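Periplasmic iron-binding protein (Synechocystis sp., PDB 2VOZ) binds ferric iron in the periplasm and probably delivers it to an ABC transporter for import into the cell. Local coordinates at residues Arg70-Gly75 and Glu95-Phe100. Numbering follows the deposited sequence. Where two conformers were deposited one is given.
Sequences RIQSEG and EQAGLF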
loop_
_atom_site.group_PDB
_atom_site.type_symbol
_atom_site.label_atom_id
_atom_site.label_comp_id
_atom_site.label_asym_id
_atom_site.label_seq_id
_atom_site.Cartn_x
_atom_site.Cartn_y
_atom_site.Cartn_z
ATOM N N ARG B 70 8.758 -20.243 13.119
ATOM C CA ARG B 70 9.859 -20.031 12.175
ATOM C C ARG B 70 11.158 -20.085 12.950
ATOM O O ARG B 70 12.104 -20.725 12.500
ATOM C CB ARG B 70 9.729 -18.715 11.441
ATOM C CG ARG B 70 10.960 -18.374 10.632
ATOM C CD ARG B 70 10.738 -17.132 9.807
ATOM N NE ARG B 70 11.998 -16.643 9.254
ATOM C CZ ARG B 70 12.110 -15.905 8.159
ATOM N NH1 ARG B 70 11.037 -15.573 7.445
ATOM N NH2 ARG B 70 13.304 -15.508 7.776
ATOM N N ILE B 71 11.221 -19.362 14.065
ATOM C CA ILE B 71 12.463 -19.346 14.868
ATOM C C ILE B 71 12.819 -20.740 15.403
ATOM O O ILE B 71 13.966 -21.163 15.353
ATOM C CB ILE B 71 12.376 -18.301 16.014
ATOM C CG1 ILE B 71 12.201 -16.883 15.441
ATOM C CG2 ILE B 71 13.613 -18.397 16.926
ATOM C CD1 ILE B 71 11.612 -15.899 16.489
ATOM N N GLN B 72 11.828 -21.439 15.942
ATOM C CA GLN B 72 12.019 -22.834 16.352
ATOM C C GLN B 72 12.628 -23.651 15.217
ATOM O O GLN B 72 13.603 -24.375 15.448
ATOM C CB GLN B 72 10.680 -23.447 16.775
ATOM C CG GLN B 72 10.202 -22.971 18.127
ATOM C CD GLN B 72 8.813 -23.523 18.451
ATOM O OE1 GLN B 72 7.817 -23.143 17.838
ATOM N NE2 GLN B 72 8.750 -24.415 19.417
ATOM N N SER B 73 12.092 -23.517 13.992
ATOM C CA SER B 73 12.572 -24.282 12.835
ATOM C C SER B 73 14.034 -23.976 12.568
ATOM O O SER B 73 14.818 -24.870 12.247
ATOM C CB SER B 73 11.779 -23.934 11.569
ATOM O OG SER B 73 10.831 -24.930 11.237
ATOM N N GLU B 74 14.384 -22.701 12.688
ATOM C CA GLU B 74 15.782 -22.224 12.446
ATOM C C GLU B 74 16.792 -22.749 13.457
ATOM O O GLU B 74 17.993 -22.810 13.189
ATOM C CB GLU B 74 15.804 -20.690 12.390
ATOM C CG GLU B 74 15.124 -20.227 11.120
ATOM C CD GLU B 74 14.777 -18.760 11.070
ATOM O OE1 GLU B 74 15.010 -18.030 12.055
ATOM O OE2 GLU B 74 14.300 -18.312 10.007
ATOM N N GLY B 75 16.301 -23.101 14.628
ATOM C CA GLY B 75 17.099 -23.798 15.607
ATOM C C GLY B 75 18.213 -22.974 16.193
ATOM O O GLY B 75 18.105 -21.727 16.312
ATOM N N GLU B 95 8.899 -17.313 25.179
ATOM C CA GLU B 95 9.677 -17.613 26.359
ATOM C C GLU B 95 9.658 -19.113 26.623
ATOM O O GLU B 95 10.689 -19.749 26.899
ATOM C CB GLU B 95 8.939 -16.908 27.481
ATOM C CG GLU B 95 9.705 -16.092 28.423
ATOM C CD GLU B 95 8.826 -15.861 29.639
ATOM O OE1 GLU B 95 8.999 -16.621 30.621
ATOM O OE2 GLU B 95 7.904 -15.013 29.560
ATOM N N GLN B 96 8.479 -19.702 26.493
ATOM C CA GLN B 96 8.289 -21.112 26.778
ATOM C C GLN B 96 9.010 -22.004 25.762
ATOM O O GLN B 96 9.500 -23.085 26.138
ATOM C CB GLN B 96 6.797 -21.404 26.936
ATOM C CG GLN B 96 6.233 -20.553 28.120
ATOM C CD GLN B 96 6.739 -21.025 29.474
ATOM O OE1 GLN B 96 6.410 -22.118 29.886
ATOM N NE2 GLN B 96 7.535 -20.200 30.167
ATOM N N ALA B 97 9.099 -21.533 24.507
ATOM C CA ALA B 97 9.880 -22.176 23.445
ATOM C C ALA B 97 11.401 -21.940 23.642
ATOM O O ALA B 97 12.249 -22.402 22.848
ATOM C CB ALA B 97 9.433 -21.664 22.121
ATOM N N GLY B 98 11.735 -21.199 24.693
ATOM C CA GLY B 98 13.136 -20.948 25.034
ATOM C C GLY B 98 13.831 -20.028 24.054
ATOM O O GLY B 98 15.041 -20.155 23.821
ATOM N N LEU B 99 13.086 -19.052 23.521
ATOM C CA LEU B 99 13.604 -18.258 22.404
ATOM C C LEU B 99 14.465 -17.071 22.820
ATOM O O LEU B 99 15.248 -16.576 22.006
ATOM C CB LEU B 99 12.458 -17.764 21.505
ATOM C CG LEU B 99 11.729 -18.898 20.752
ATOM C CD1 LEU B 99 10.869 -18.313 19.656
ATOM C CD2 LEU B 99 12.713 -19.914 20.165
ATOM N N PHE B 100 14.260 -16.584 24.048
ATOM C CA PHE B 100 14.895 -15.345 24.523
ATOM C C PHE B 100 16.118 -15.606 25.387
ATOM O O PHE B 100 16.188 -16.601 26.123
ATOM C CB PHE B 100 13.912 -14.495 25.349
ATOM C CG PHE B 100 12.761 -13.921 24.543
ATOM C CD1 PHE B 100 11.455 -14.154 24.949
ATOM C CD2 PHE B 100 12.997 -13.106 23.436
ATOM C CE1 PHE B 100 10.351 -13.629 24.228
ATOM C CE2 PHE B 100 11.891 -12.583 22.668
ATOM C CZ PHE B 100 10.577 -12.857 23.099
HETATM O O HOH W 1 11.391 -24.481 21.282
#
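Ile71 and Leu99 form the tight half of this contact, both buried and both with their CB directed at the opposite segment. The closest approach is between two methyls, Ile71 CG2 and Leu99 CD2, at 3.7 Å. Leu99 CD1 sits against Ile71 CB and CG2, at 3.9 Å from each, and is 4.1 Å from Ile71 CD1. Ile71 CG2 stands anti to the backbone N, with CG1 beside that nitrogen (chi1 -62°), a rotamer that turns CG2 to the leucine fork, where it is the branch that meets both methyls. Tyr39 and Leu83, from strands 35-40 and 82-86, also touch Ile71, while Leu269 packs on Leu99.

In the solute-binding protein fold, helices 64-74 and 88-96 come after strands 56-61 and 82-86 in the chain, and strand 35-40, which pairs with both in parallel, separates those two in the sheet. Here the last turn of the first helix meets the chain leaving the second. That exit is a Schellman motif: Gly98 has positive phi (71°), and the bond from its N to Glu95 O, at 2.8 Å, is one of two that reach back into the last helical turn. The turn brings Ala97 and Leu99 to face helix 64-74.

Toward solvent the fit is looser. Gln72 extends beyond CG (chi2 175°), carrying its amide to Ala97, where NE2 is 3.9 Å from CB, a van der Waals approach and not a polar bond. The polar link is indirect: one water accepts from Gln72 NE2 at 3.2 Å and donates to Ala97 O at 2.7 Å. Gln72 also packs on Ile216 of the second subunit, so the partly exposed margin of the contact adjoins the interface between chains.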